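Local coordinates for peptidase S15/CocE/NonD (Thaumarchaeota archaeon SCGC AB-539-E09, PDB 4PF1), which probably acts as a serine aminopeptidase of the S15 family, removing residues from the amino end of peptides, at residues A[37-42]-A[102-107]; A[48-53]-A[69-74]; A[62-67]-A[138-143]; A[120-125]-A[132-137]. All coordinates share one frame; numbering follows the deposited sequence.

Contact 1 of 4, residues A[37-42]-A[102-107]; sequences EMIPMR and VYQDVR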
loop_
_atom_site.group_PDB
_atom_site.type_symbol
_atom_site.label_atom_id
_atom_site.label_comp_id
_atom_site.label_asym_id
_atom_site.label_seq_id
_atom_site.Cartn_x
_atom_site.Cartn_y
_atom_site.Cartn_z
ATOM N N GLU A 37 -18.168 -5.214 38.809
ATOM C CA GLU A 37 -18.588 -4.790 40.142
ATOM C C GLU A 37 -18.755 -3.282 40.259
ATOM O O GLU A 37 -17.930 -2.520 39.754
ATOM C CB GLU A 37 -17.577 -5.275 41.201
ATOM C CG GLU A 37 -17.428 -6.790 41.281
ATOM C CD GLU A 37 -18.564 -7.546 41.947
ATOM O OE1 GLU A 37 -19.320 -6.928 42.730
ATOM O OE2 GLU A 37 -18.679 -8.768 41.705
ATOM N N MET A 38 -19.818 -2.855 40.951
ATOM C CA MET A 38 -20.063 -1.448 41.255
ATOM C C MET A 38 -19.617 -1.224 42.703
ATOM O O MET A 38 -20.398 -1.434 43.636
ATOM C CB MET A 38 -21.545 -1.070 41.027
ATOM C CG MET A 38 -21.942 -1.010 39.554
ATOM S SD MET A 38 -21.203 0.382 38.646
ATOM C CE MET A 38 -22.287 1.727 39.150
ATOM N N ILE A 39 -18.314 -0.919 42.890
ATOM C CA ILE A 39 -17.712 -0.764 44.215
ATOM C C ILE A 39 -18.139 0.567 44.852
ATOM O O ILE A 39 -17.883 1.633 44.282
ATOM C CB ILE A 39 -16.157 -0.909 44.181
ATOM C CG1 ILE A 39 -15.729 -2.275 43.588
ATOM C CG2 ILE A 39 -15.559 -0.706 45.586
ATOM C CD1 ILE A 39 -14.223 -2.402 43.282
ATOM N N PRO A 40 -18.752 0.525 46.059
ATOM C CA PRO A 40 -19.139 1.780 46.717
ATOM C C PRO A 40 -17.947 2.459 47.384
ATOM O O PRO A 40 -17.189 1.815 48.117
ATOM C CB PRO A 40 -20.190 1.343 47.753
ATOM C CG PRO A 40 -20.290 -0.161 47.646
ATOM C CD PRO A 40 -19.113 -0.645 46.879
ATOM N N MET A 41 -17.789 3.771 47.138
ATOM C CA MET A 41 -16.732 4.572 47.755
ATOM C C MET A 41 -17.181 4.999 49.162
ATOM O O MET A 41 -18.310 4.693 49.556
ATOM C CB MET A 41 -16.382 5.792 46.871
ATOM C CG MET A 41 -15.912 5.419 45.459
ATOM S SD MET A 41 -14.351 4.499 45.427
ATOM C CE MET A 41 -14.917 2.902 45.025
ATOM N N ARG A 42 -16.301 5.692 49.923
ATOM C CA ARG A 42 -16.589 6.137 51.301
ATOM C C ARG A 42 -17.782 7.127 51.386
ATOM O O ARG A 42 -18.333 7.323 52.476
ATOM C CB ARG A 42 -15.339 6.756 51.956
ATOM C CG ARG A 42 -14.773 7.969 51.212
ATOM C CD ARG A 42 -13.415 8.366 51.742
ATOM N NE ARG A 42 -12.401 7.340 51.491
ATOM C CZ ARG A 42 -11.182 7.357 52.015
ATOM N NH1 ARG A 42 -10.322 6.388 51.737
ATOM N NH2 ARG A 42 -10.812 8.343 52.821
ATOM N N VAL A 102 -7.385 -5.474 36.339
ATOM C CA VAL A 102 -8.554 -4.701 36.751
ATOM C C VAL A 102 -8.564 -3.316 36.090
ATOM O O VAL A 102 -7.588 -2.569 36.194
ATOM C CB VAL A 102 -8.640 -4.582 38.304
ATOM C CG1 VAL A 102 -9.831 -3.736 38.729
ATOM C CG2 VAL A 102 -8.701 -5.956 38.967
ATOM N N TYR A 103 -9.693 -2.968 35.449
ATOM C CA TYR A 103 -9.924 -1.653 34.850
ATOM C C TYR A 103 -11.148 -1.035 35.480
ATOM O O TYR A 103 -12.198 -1.681 35.554
ATOM C CB TYR A 103 -10.074 -1.742 33.324
ATOM C CG TYR A 103 -8.755 -1.649 32.595
ATOM C CD1 TYR A 103 -7.849 -2.708 32.611
ATOM C CD2 TYR A 103 -8.394 -0.493 31.909
ATOM C CE1 TYR A 103 -6.615 -2.615 31.975
ATOM C CE2 TYR A 103 -7.172 -0.397 31.246
ATOM C CZ TYR A 103 -6.283 -1.458 31.288
ATOM O OH TYR A 103 -5.069 -1.367 30.663
ATOM N N GLN A 104 -11.015 0.195 35.977
ATOM C CA GLN A 104 -12.121 0.861 36.645
ATOM C C GLN A 104 -12.432 2.194 35.996
ATOM O O GLN A 104 -11.515 2.971 35.717
ATOM C CB GLN A 104 -11.800 1.058 38.143
ATOM C CG GLN A 104 -12.919 1.739 38.938
ATOM C CD GLN A 104 -12.508 2.041 40.351
ATOM O OE1 GLN A 104 -11.675 2.917 40.610
ATOM N NE2 GLN A 104 -13.121 1.353 41.299
ATOM N N ASP A 105 -13.733 2.481 35.789
ATOM C CA ASP A 105 -14.159 3.787 35.298
ATOM C C ASP A 105 -13.969 4.790 36.424
ATOM O O ASP A 105 -14.441 4.546 37.542
ATOM C CB ASP A 105 -15.635 3.767 34.842
ATOM C CG ASP A 105 -15.929 3.028 33.545
ATOM O OD1 ASP A 105 -15.126 3.155 32.592
ATOM O OD2 ASP A 105 -17.009 2.405 33.451
ATOM N N VAL A 106 -13.229 5.886 36.168
ATOM C CA VAL A 106 -13.029 6.926 37.183
ATOM C C VAL A 106 -14.381 7.586 37.490
ATOM O O VAL A 106 -15.309 7.495 36.677
ATOM C CB VAL A 106 -11.955 7.983 36.791
ATOM C CG1 VAL A 106 -10.578 7.344 36.619
ATOM C CG2 VAL A 106 -12.361 8.766 35.543
ATOM N N ARG A 107 -14.493 8.236 38.659
ATOM C CA ARG A 107 -15.709 8.924 39.096
ATOM C C ARG A 107 -16.261 9.845 37.997
ATOM O O ARG A 107 -15.503 10.595 37.372
ATOM C CB ARG A 107 -15.421 9.729 40.377
ATOM C CG ARG A 107 -16.653 10.306 41.066
ATOM C CD ARG A 107 -16.265 11.117 42.289
ATOM N NE ARG A 107 -15.859 10.262 43.410
ATOM C CZ ARG A 107 -16.623 10.002 44.467
ATOM N NH1 ARG A 107 -16.179 9.213 45.437
ATOM N NH2 ARG A 107 -17.828 10.545 44.571
#
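Met41 lies against the guanidinium group of Arg107 and bends round toward Gln104. The segments are the ends of two strands of the alpha/beta hydrolase sheet and the loops that follow them. Strand 32-40 is an outermost strand of that sheet, and strand 46-54 separates it from strand 100-105, so the contact is made by side chains alone. Followed outward, the CB of Met41 comes first, 3.7 Å from Arg107 NH1. CG is next, 3.8 Å from the same nitrogen. CB meets the guanidinium obliquely, and the two side chains run past each other in opposite directions. CG stands anti to the carbonyl carbon (chi1 -59°), and a bend at chi2 (-65°) turns SD away from the arginine. SD then packs on the backbone oxygen of Asp136. The methyl CE ends 4.4 Å from Gln104 NE2, and Ile39 CD1 lies at the same 4.4 Å from that nitrogen. The polar ends have their partners close by. Arg107 forms salt bridges through NH2 to Asp43 and through NH1 to Asp136. The bridge to Asp136 ties the loop after strand 100-105 to helix 133-147. The amide of Gln104 is fixed at both atoms. Its OE1 accepts from Arg66 NE, while its NE2 donates to Thr49 OG1 and Thr140 OG1.

Contact 2 of 4, residues A[48-53]-A[69-74]; sequences NTIILI and YHAERR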
loop_
_atom_site.group_PDB
_atom_site.type_symbol
_atom_site.label_atom_id
_atom_site.label_comp_id
_atom_site.label_asym_id
_atom_site.label_seq_id
_atom_site.Cartn_x
_atom_site.Cartn_y
_atom_site.Cartn_z
ATOM N N ASN A 48 -17.667 1.768 38.475
ATOM C CA ASN A 48 -17.721 0.582 37.627
ATOM C C ASN A 48 -16.334 -0.052 37.526
ATOM O O ASN A 48 -15.387 0.601 37.079
ATOM C CB ASN A 48 -18.275 0.930 36.248
ATOM C CG ASN A 48 -18.580 -0.268 35.394
ATOM O OD1 ASN A 48 -19.021 -1.319 35.881
ATOM N ND2 ASN A 48 -18.362 -0.134 34.094
ATOM N N THR A 49 -16.206 -1.305 37.997
ATOM C CA THR A 49 -14.919 -1.992 38.064
ATOM C C THR A 49 -14.964 -3.331 37.315
ATOM O O THR A 49 -15.775 -4.202 37.637
ATOM C CB THR A 49 -14.509 -2.163 39.535
ATOM O OG1 THR A 49 -14.781 -0.948 40.240
ATOM C CG2 THR A 49 -13.050 -2.527 39.695
ATOM N N ILE A 50 -14.072 -3.490 36.327
ATOM C CA ILE A 50 -13.983 -4.699 35.504
ATOM C C ILE A 50 -12.785 -5.519 35.962
ATOM O O ILE A 50 -11.645 -5.086 35.799
ATOM C CB ILE A 50 -13.913 -4.349 33.980
ATOM C CG1 ILE A 50 -15.016 -3.325 33.543
ATOM C CG2 ILE A 50 -13.895 -5.610 33.097
ATOM C CD1 ILE A 50 -16.503 -3.640 33.984
ATOM N N ILE A 51 -13.051 -6.699 36.539
ATOM C CA ILE A 51 -12.023 -7.590 37.078
ATOM C C ILE A 51 -11.862 -8.826 36.173
ATOM O O ILE A 51 -12.817 -9.586 35.979
ATOM C CB ILE A 51 -12.362 -7.983 38.547
ATOM C CG1 ILE A 51 -12.636 -6.729 39.415
ATOM C CG2 ILE A 51 -11.252 -8.846 39.163
ATOM C CD1 ILE A 51 -13.749 -6.899 40.454
ATOM N N LEU A 52 -10.655 -9.014 35.622
ATOM C CA LEU A 52 -10.352 -10.145 34.746
ATOM C C LEU A 52 -9.461 -11.142 35.484
ATOM O O LEU A 52 -8.303 -10.844 35.785
ATOM C CB LEU A 52 -9.692 -9.676 33.428
ATOM C CG LEU A 52 -10.383 -8.519 32.682
ATOM C CD1 LEU A 52 -9.521 -8.019 31.554
ATOM C CD2 LEU A 52 -11.759 -8.929 32.152
ATOM N N ILE A 53 -10.024 -12.304 35.824
ATOM C CA ILE A 53 -9.300 -13.330 36.565
ATOM C C ILE A 53 -8.972 -14.502 35.638
ATOM O O ILE A 53 -9.889 -15.115 35.090
ATOM C CB ILE A 53 -10.088 -13.806 37.825
ATOM C CG1 ILE A 53 -10.726 -12.619 38.588
ATOM C CG2 ILE A 53 -9.186 -14.652 38.741
ATOM C CD1 ILE A 53 -11.982 -12.964 39.372
ATOM N N TYR A 69 -11.727 6.413 29.907
ATOM C CA TYR A 69 -11.923 6.003 28.510
ATOM C C TYR A 69 -12.649 4.658 28.337
ATOM O O TYR A 69 -12.312 3.899 27.421
ATOM C CB TYR A 69 -10.571 5.968 27.757
ATOM C CG TYR A 69 -9.766 7.245 27.873
ATOM C CD1 TYR A 69 -10.285 8.463 27.440
ATOM C CD2 TYR A 69 -8.471 7.233 28.382
ATOM C CE1 TYR A 69 -9.554 9.643 27.554
ATOM C CE2 TYR A 69 -7.731 8.408 28.505
ATOM C CZ TYR A 69 -8.275 9.610 28.083
ATOM O OH TYR A 69 -7.552 10.772 28.194
ATOM N N HIS A 70 -13.692 4.403 29.158
ATOM C CA HIS A 70 -14.577 3.227 29.053
ATOM C C HIS A 70 -13.851 1.912 29.400
ATOM O O HIS A 70 -13.376 1.209 28.504
ATOM C CB HIS A 70 -15.201 3.151 27.632
ATOM C CG HIS A 70 -16.542 2.493 27.557
ATOM N ND1 HIS A 70 -17.141 1.924 28.669
ATOM C CD2 HIS A 70 -17.374 2.365 26.499
ATOM C CE1 HIS A 70 -18.303 1.453 28.246
ATOM N NE2 HIS A 70 -18.488 1.699 26.950
ATOM N N ALA A 71 -13.822 1.564 30.705
ATOM C CA ALA A 71 -13.194 0.341 31.227
ATOM C C ALA A 71 -13.707 -0.919 30.515
ATOM O O ALA A 71 -12.925 -1.837 30.275
ATOM C CB ALA A 71 -13.440 0.225 32.724
ATOM N N GLU A 72 -15.017 -0.948 30.159
ATOM C CA GLU A 72 -15.647 -2.073 29.467
ATOM C C GLU A 72 -15.139 -2.203 28.016
ATOM O O GLU A 72 -15.141 -3.307 27.472
ATOM C CB GLU A 72 -17.183 -1.955 29.507
ATOM C CG GLU A 72 -17.797 -2.698 30.684
ATOM C CD GLU A 72 -19.231 -2.346 31.038
ATOM O OE1 GLU A 72 -20.138 -2.635 30.225
ATOM O OE2 GLU A 72 -19.453 -1.854 32.168
ATOM N N ARG A 73 -14.672 -1.089 27.409
ATOM C CA ARG A 73 -14.106 -1.114 26.059
ATOM C C ARG A 73 -12.589 -1.341 26.117
ATOM O O ARG A 73 -12.061 -2.068 25.281
ATOM C CB ARG A 73 -14.443 0.159 25.273
ATOM C CG ARG A 73 -14.300 -0.029 23.755
ATOM C CD ARG A 73 -14.632 1.223 22.965
ATOM N NE ARG A 73 -13.618 2.266 23.131
ATOM C CZ ARG A 73 -13.872 3.486 23.596
ATOM N NH1 ARG A 73 -15.110 3.831 23.936
ATOM N NH2 ARG A 73 -12.895 4.373 23.717
ATOM N N ARG A 74 -11.896 -0.759 27.129
ATOM C CA ARG A 74 -10.443 -0.959 27.324
ATOM C C ARG A 74 -10.129 -2.454 27.554
ATOM O O ARG A 74 -9.110 -2.947 27.072
ATOM C CB ARG A 74 -9.907 -0.121 28.509
ATOM C CG ARG A 74 -10.114 1.402 28.386
ATOM C CD ARG A 74 -9.071 2.102 27.537
ATOM N NE ARG A 74 -7.738 2.039 28.136
ATOM C CZ ARG A 74 -6.695 1.442 27.570
ATOM N NH1 ARG A 74 -6.814 0.872 26.375
ATOM N NH2 ARG A 74 -5.520 1.422 28.184
HETATM O O HOH W 1 -17.442 0.989 31.250
#
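Asn48 and Glu72 join strand 46-54 to the short helix 71-74, which follows strand 60-67 along the chain. Both strands belong to the alpha/beta hydrolase sheet. Asn48 ND2 donates to Glu72 OE2 at 2.8 Å, with an N-H...O angle of 157°. The acceptor lies near the amide plane and is met on its anti side. The amide and carboxylate planes are 75° apart, and the two side chains cross nearly at a right angle. Beside this bond the contact is apolar. Ile50 CD1 sits 3.7 Å from Glu72 CG, and Ile50 CG1 lies 4.0 Å from Ala71 CB. An alanine in place of Glu72 would probably leave Asn48 ND2 without this acceptor and uncover Ile50 CD1. In the next shell, Asp105 reaches both segments, taking Asn48 ND2 at OD2 and Ala71 N at OD1. A water accepts from Glu72 N at 3.3 Å and only weakly from Asn48 ND2. His70 holds the N-cap position, and its ring stacks with that of Tyr110. The backbone O of His70 accepts from both Arg73 N and Arg74 N. The same water lies in the plane of the His70 ring, at its edge, 2.8 Å from ND1.

Contact 3 of 4, residues A[62-67]-A[138-143]; sequences IVLTRT and YDTIDW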
loop_
_atom_site.group_PDB
_atom_site.type_symbol
_atom_site.label_atom_id
_atom_site.label_comp_id
_atom_site.label_asym_id
_atom_site.label_seq_id
_atom_site.Cartn_x
_atom_site.Cartn_y
_atom_site.Cartn_z
ATOM N N ILE A 62 -2.586 -8.315 41.606
ATOM C CA ILE A 62 -3.542 -7.512 40.841
ATOM C C ILE A 62 -2.812 -6.347 40.160
ATOM O O ILE A 62 -1.966 -5.699 40.777
ATOM C CB ILE A 62 -4.698 -7.003 41.761
ATOM C CG1 ILE A 62 -5.583 -8.175 42.261
ATOM C CG2 ILE A 62 -5.553 -5.906 41.075
ATOM C CD1 ILE A 62 -6.397 -7.858 43.537
ATOM N N VAL A 63 -3.157 -6.073 38.896
ATOM C CA VAL A 63 -2.616 -4.930 38.165
ATOM C C VAL A 63 -3.817 -4.006 37.814
ATOM O O VAL A 63 -4.712 -4.403 37.066
ATOM C CB VAL A 63 -1.715 -5.338 36.957
ATOM C CG1 VAL A 63 -2.464 -6.179 35.928
ATOM C CG2 VAL A 63 -1.058 -4.123 36.315
ATOM N N LEU A 64 -3.886 -2.838 38.481
ATOM C CA LEU A 64 -5.007 -1.900 38.396
ATOM C C LEU A 64 -4.734 -0.711 37.469
ATOM O O LEU A 64 -3.673 -0.095 37.531
ATOM C CB LEU A 64 -5.360 -1.387 39.823
ATOM C CG LEU A 64 -6.403 -0.247 39.954
ATOM C CD1 LEU A 64 -7.796 -0.703 39.532
ATOM C CD2 LEU A 64 -6.441 0.294 41.365
ATOM N N THR A 65 -5.739 -0.361 36.650
ATOM C CA THR A 65 -5.706 0.802 35.770
ATOM C C THR A 65 -7.038 1.547 35.918
ATOM O O THR A 65 -8.100 0.941 35.795
ATOM C CB THR A 65 -5.393 0.397 34.322
ATOM O OG1 THR A 65 -4.204 -0.403 34.304
ATOM C CG2 THR A 65 -5.212 1.608 33.406
ATOM N N ARG A 66 -6.971 2.846 36.234
ATOM C CA ARG A 66 -8.152 3.687 36.440
ATOM C C ARG A 66 -8.260 4.648 35.259
ATOM O O ARG A 66 -7.334 5.423 35.005
ATOM C CB ARG A 66 -8.063 4.406 37.799
ATOM C CG ARG A 66 -7.790 3.423 38.960
ATOM C CD ARG A 66 -7.928 4.035 40.339
ATOM N NE ARG A 66 -9.300 4.464 40.605
ATOM C CZ ARG A 66 -9.694 5.732 40.622
ATOM N NH1 ARG A 66 -10.964 6.034 40.833
ATOM N NH2 ARG A 66 -8.817 6.709 40.424
ATOM N N THR A 67 -9.352 4.526 34.477
ATOM C CA THR A 67 -9.491 5.210 33.193
ATOM C C THR A 67 -10.772 6.056 33.008
ATOM O O THR A 67 -11.864 5.609 33.359
ATOM C CB THR A 67 -9.436 4.135 32.055
ATOM O OG1 THR A 67 -9.515 4.759 30.773
ATOM C CG2 THR A 67 -10.531 3.058 32.179
ATOM N N TYR A 138 -7.907 4.079 47.261
ATOM C CA TYR A 138 -7.802 3.384 48.550
ATOM C C TYR A 138 -9.022 2.481 48.781
ATOM O O TYR A 138 -8.859 1.335 49.202
ATOM C CB TYR A 138 -7.645 4.387 49.722
ATOM C CG TYR A 138 -7.447 3.715 51.065
ATOM C CD1 TYR A 138 -8.535 3.279 51.818
ATOM C CD2 TYR A 138 -6.172 3.501 51.577
ATOM C CE1 TYR A 138 -8.357 2.621 53.033
ATOM C CE2 TYR A 138 -5.982 2.858 52.801
ATOM C CZ TYR A 138 -7.079 2.418 53.524
ATOM O OH TYR A 138 -6.899 1.775 54.723
ATOM N N ASP A 139 -10.241 3.007 48.515
ATOM C CA ASP A 139 -11.495 2.269 48.702
ATOM C C ASP A 139 -11.626 1.133 47.674
ATOM O O ASP A 139 -12.199 0.089 47.991
ATOM C CB ASP A 139 -12.703 3.221 48.628
ATOM C CG ASP A 139 -12.662 4.364 49.634
ATOM O OD1 ASP A 139 -11.975 4.222 50.673
ATOM O OD2 ASP A 139 -13.307 5.403 49.375
ATOM N N THR A 140 -11.058 1.326 46.464
ATOM C CA THR A 140 -11.052 0.322 45.394
ATOM C C THR A 140 -10.097 -0.835 45.751
ATOM O O THR A 140 -10.503 -1.995 45.667
ATOM C CB THR A 140 -10.690 0.972 44.040
ATOM O OG1 THR A 140 -11.717 1.898 43.687
ATOM C CG2 THR A 140 -10.514 -0.052 42.917
ATOM N N ILE A 141 -8.839 -0.518 46.154
ATOM C CA ILE A 141 -7.829 -1.530 46.504
ATOM C C ILE A 141 -8.304 -2.360 47.714
ATOM O O ILE A 141 -8.148 -3.584 47.707
ATOM C CB ILE A 141 -6.417 -0.906 46.740
ATOM C CG1 ILE A 141 -5.861 -0.274 45.439
ATOM C CG2 ILE A 141 -5.432 -1.952 47.299
ATOM C CD1 ILE A 141 -4.558 0.556 45.609
ATOM N N ASP A 142 -8.912 -1.698 48.721
ATOM C CA ASP A 142 -9.427 -2.346 49.932
ATOM C C ASP A 142 -10.502 -3.376 49.599
ATOM O O ASP A 142 -10.474 -4.478 50.144
ATOM C CB ASP A 142 -9.974 -1.312 50.922
ATOM C CG ASP A 142 -10.053 -1.835 52.343
ATOM O OD1 ASP A 142 -8.979 -2.044 52.961
ATOM O OD2 ASP A 142 -11.182 -2.044 52.834
ATOM N N TRP A 143 -11.436 -3.027 48.689
ATOM C CA TRP A 143 -12.487 -3.944 48.250
ATOM C C TRP A 143 -11.887 -5.120 47.466
ATOM O O TRP A 143 -12.272 -6.262 47.703
ATOM C CB TRP A 143 -13.531 -3.214 47.391
ATOM C CG TRP A 143 -14.757 -4.038 47.106
ATOM C CD1 TRP A 143 -15.934 -4.017 47.792
ATOM C CD2 TRP A 143 -14.910 -5.026 46.074
ATOM N NE1 TRP A 143 -16.816 -4.923 47.248
ATOM C CE2 TRP A 143 -16.208 -5.565 46.199
ATOM C CE3 TRP A 143 -14.067 -5.518 45.060
ATOM C CZ2 TRP A 143 -16.693 -6.557 45.339
ATOM C CZ3 TRP A 143 -14.543 -6.513 44.219
ATOM C CH2 TRP A 143 -15.838 -7.025 44.364
#
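Leu64 and Ile141 meet through aliphatic carbons, and the flat groups of the two segments stand around them. The Tyr138 ring has Asp139 OD1 at its edge, in its plane. The Trp143 indole turns to strand 32-40, where it packs on Arg35, Glu37 and Ile39. The guanidinium of Arg66 passes residues 138-143 without close contact and reaches the first turn of the same helix, where NH2 bonds His133 ND1. Between these groups lies a small apolar patch. Leu64 CD2 is 4.2 Å from Ile141 CG1 and 4.4 Å from Thr140 CG2, so a single methyl makes both contacts. CG of Leu64 lies anti to the backbone N (chi1 173°), which carries the branch from the strand toward the helix. Thr140 presents its methyl to the leucine. Its OG1 donates to Asp136 O one turn back, which satisfies a buried hydroxyl. Ile141 also packs on Val155 of strand 154-160. Helix 133-147 links strand 100-105 to strand 154-160, and strand 60-67 lies between these two parallel strands. This is a beta-alpha-beta crossover, with the helix packed on the central strand, as in the alpha/beta hydrolase fold.

Contact 4 of 4, residues A[120-125]-A[132-137]; sequences KPLTGP and DHSTDT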
loop_
_atom_site.group_PDB
_atom_site.type_symbol
_atom_site.label_atom_id
_atom_site.label_comp_id
_atom_site.label_asym_id
_atom_site.label_seq_id
_atom_site.Cartn_x
_atom_site.Cartn_y
_atom_site.Cartn_z
ATOM N N LYS A 120 -9.382 15.440 38.267
ATOM C CA LYS A 120 -9.796 15.843 39.614
ATOM C C LYS A 120 -8.591 15.919 40.564
ATOM O O LYS A 120 -7.896 14.916 40.756
ATOM C CB LYS A 120 -10.865 14.886 40.167
ATOM C CG LYS A 120 -11.648 15.468 41.332
ATOM C CD LYS A 120 -12.540 14.435 41.962
ATOM C CE LYS A 120 -13.441 15.048 43.000
ATOM N NZ LYS A 120 -14.306 14.026 43.650
ATOM N N PRO A 121 -8.277 17.125 41.096
ATOM C CA PRO A 121 -7.118 17.242 41.994
ATOM C C PRO A 121 -7.424 16.729 43.399
ATOM O O PRO A 121 -8.571 16.387 43.694
ATOM C CB PRO A 121 -6.829 18.746 41.994
ATOM C CG PRO A 121 -8.147 19.386 41.736
ATOM C CD PRO A 121 -8.982 18.418 40.940
ATOM N N LEU A 122 -6.398 16.697 44.275
ATOM C CA LEU A 122 -6.547 16.282 45.670
ATOM C C LEU A 122 -7.480 17.218 46.425
ATOM O O LEU A 122 -7.556 18.404 46.084
ATOM C CB LEU A 122 -5.179 16.271 46.381
ATOM C CG LEU A 122 -4.188 15.156 46.042
ATOM C CD1 LEU A 122 -2.958 15.290 46.896
ATOM C CD2 LEU A 122 -4.796 13.766 46.261
ATOM N N THR A 123 -8.143 16.708 47.488
ATOM C CA THR A 123 -9.023 17.520 48.337
ATOM C C THR A 123 -8.242 18.725 48.866
ATOM O O THR A 123 -7.087 18.582 49.279
ATOM C CB THR A 123 -9.636 16.688 49.486
ATOM O OG1 THR A 123 -8.594 16.116 50.277
ATOM C CG2 THR A 123 -10.578 15.599 48.989
ATOM N N GLY A 124 -8.849 19.902 48.762
ATOM C CA GLY A 124 -8.236 21.156 49.178
ATOM C C GLY A 124 -8.878 22.371 48.534
ATOM O O GLY A 124 -10.098 22.394 48.345
ATOM N N PRO A 125 -8.074 23.404 48.156
ATOM C CA PRO A 125 -8.668 24.624 47.567
ATOM C C PRO A 125 -9.321 24.410 46.194
ATOM O O PRO A 125 -10.188 25.197 45.810
ATOM C CB PRO A 125 -7.477 25.591 47.464
ATOM C CG PRO A 125 -6.423 25.024 48.365
ATOM C CD PRO A 125 -6.612 23.545 48.319
ATOM N N ASP A 132 -11.252 12.259 46.273
ATOM C CA ASP A 132 -10.357 12.483 45.139
ATOM C C ASP A 132 -9.907 11.126 44.585
ATOM O O ASP A 132 -10.368 10.089 45.075
ATOM C CB ASP A 132 -9.163 13.395 45.512
ATOM C CG ASP A 132 -8.376 12.990 46.744
ATOM O OD1 ASP A 132 -7.975 11.814 46.829
ATOM O OD2 ASP A 132 -8.086 13.871 47.577
ATOM N N HIS A 133 -9.035 11.122 43.560
ATOM C CA HIS A 133 -8.567 9.876 42.944
ATOM C C HIS A 133 -7.824 8.978 43.939
ATOM O O HIS A 133 -7.945 7.762 43.837
ATOM C CB HIS A 133 -7.685 10.152 41.723
ATOM C CG HIS A 133 -8.457 10.529 40.498
ATOM N ND1 HIS A 133 -9.117 9.578 39.741
ATOM C CD2 HIS A 133 -8.633 11.742 39.927
ATOM C CE1 HIS A 133 -9.677 10.240 38.743
ATOM N NE2 HIS A 133 -9.411 11.544 38.810
ATOM N N SER A 134 -7.091 9.566 44.913
ATOM C CA SER A 134 -6.348 8.793 45.915
ATOM C C SER A 134 -7.280 8.105 46.931
ATOM O O SER A 134 -7.006 6.970 47.319
ATOM C CB SER A 134 -5.322 9.665 46.637
ATOM O OG SER A 134 -5.916 10.574 47.545
ATOM N N THR A 135 -8.374 8.779 47.355
ATOM C CA THR A 135 -9.327 8.190 48.311
ATOM C C THR A 135 -10.148 7.114 47.616
ATOM O O THR A 135 -10.411 6.066 48.211
ATOM C CB THR A 135 -10.224 9.253 48.981
ATOM O OG1 THR A 135 -11.241 9.689 48.076
ATOM C CG2 THR A 135 -9.439 10.433 49.511
ATOM N N ASP A 136 -10.544 7.371 46.349
ATOM C CA ASP A 136 -11.286 6.414 45.528
ATOM C C ASP A 136 -10.429 5.168 45.261
ATOM O O ASP A 136 -10.942 4.049 45.343
ATOM C CB ASP A 136 -11.749 7.061 44.205
ATOM C CG ASP A 136 -12.984 7.955 44.323
ATOM O OD1 ASP A 136 -13.599 7.988 45.417
ATOM O OD2 ASP A 136 -13.352 8.593 43.315
ATOM N N THR A 137 -9.110 5.364 45.020
ATOM C CA THR A 137 -8.143 4.276 44.809
ATOM C C THR A 137 -8.027 3.423 46.074
ATOM O O THR A 137 -8.037 2.194 45.974
ATOM C CB THR A 137 -6.774 4.839 44.405
ATOM O OG1 THR A 137 -6.901 5.517 43.160
ATOM C CG2 THR A 137 -5.706 3.763 44.296
HETATM O O HOH W 2 -13.119 11.459 43.448
HETATM O O HOH W 3 -10.989 12.973 37.028
HETATM O O HOH W 4 -7.231 13.328 42.850
#
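Asp132 and Thr123 are joined by the one direct hydrogen bond across this contact. Thr123 N donates to Asp132 OD2 at 2.8 Å and 162°, and OD2 receives it on its anti lone pair, away from OD1. The other oxygen, OD1, serves the helix. It takes Thr135 N at 3.1 Å and the hydroxyl of Ser134 from opposite faces of the carboxylate. An alanine in place of Asp132 would probably leave Thr123 N and the first turn of the helix without their acceptor. Waters make further links. One runs from Lys120 O to His133 N, and another from Lys120 NZ to Asp136 OD2. Lys120 NZ also bonds Thr131 O and Thr129 OG1. Packing adds to these bonds. Leu122 CD2 rests 3.6 Å from Ser134 OG, and Lys120 O lies at the His133 ring edge, 3.4 Å from CD2. In return for the bond to OD1, Asp132 N donates to Thr135 OG1 at 3.1 Å. This reciprocal pair is a capping box at the N-terminus of helix 133-147, with the preceding loop folded back onto the cap.

Overall arrangement
Contacts 1, 2 and 3 lie on one side of the chain's centre, as do contacts 3 and 4. Contacts 1 and 3 have centres about 8 Å apart, contacts 1 and 2 about 10 Å. Contacts 2 and 4 are the most distant pair, about 21 Å between centres, and do not touch. Contacts 1, 2 and 3 reach one mixed sheet through strands 32-40, 46-54, 60-67 and 100-105. Contacts 3 and 4 share helix 133-147. Along the chain, contact 2 falls within the span of contact 1, both cross contact 3, and contact 4 comes later, between the two segments of contact 3. Antiparallel edge, parallel strands and crossover helix are thus joined side by side within the catalytic domain.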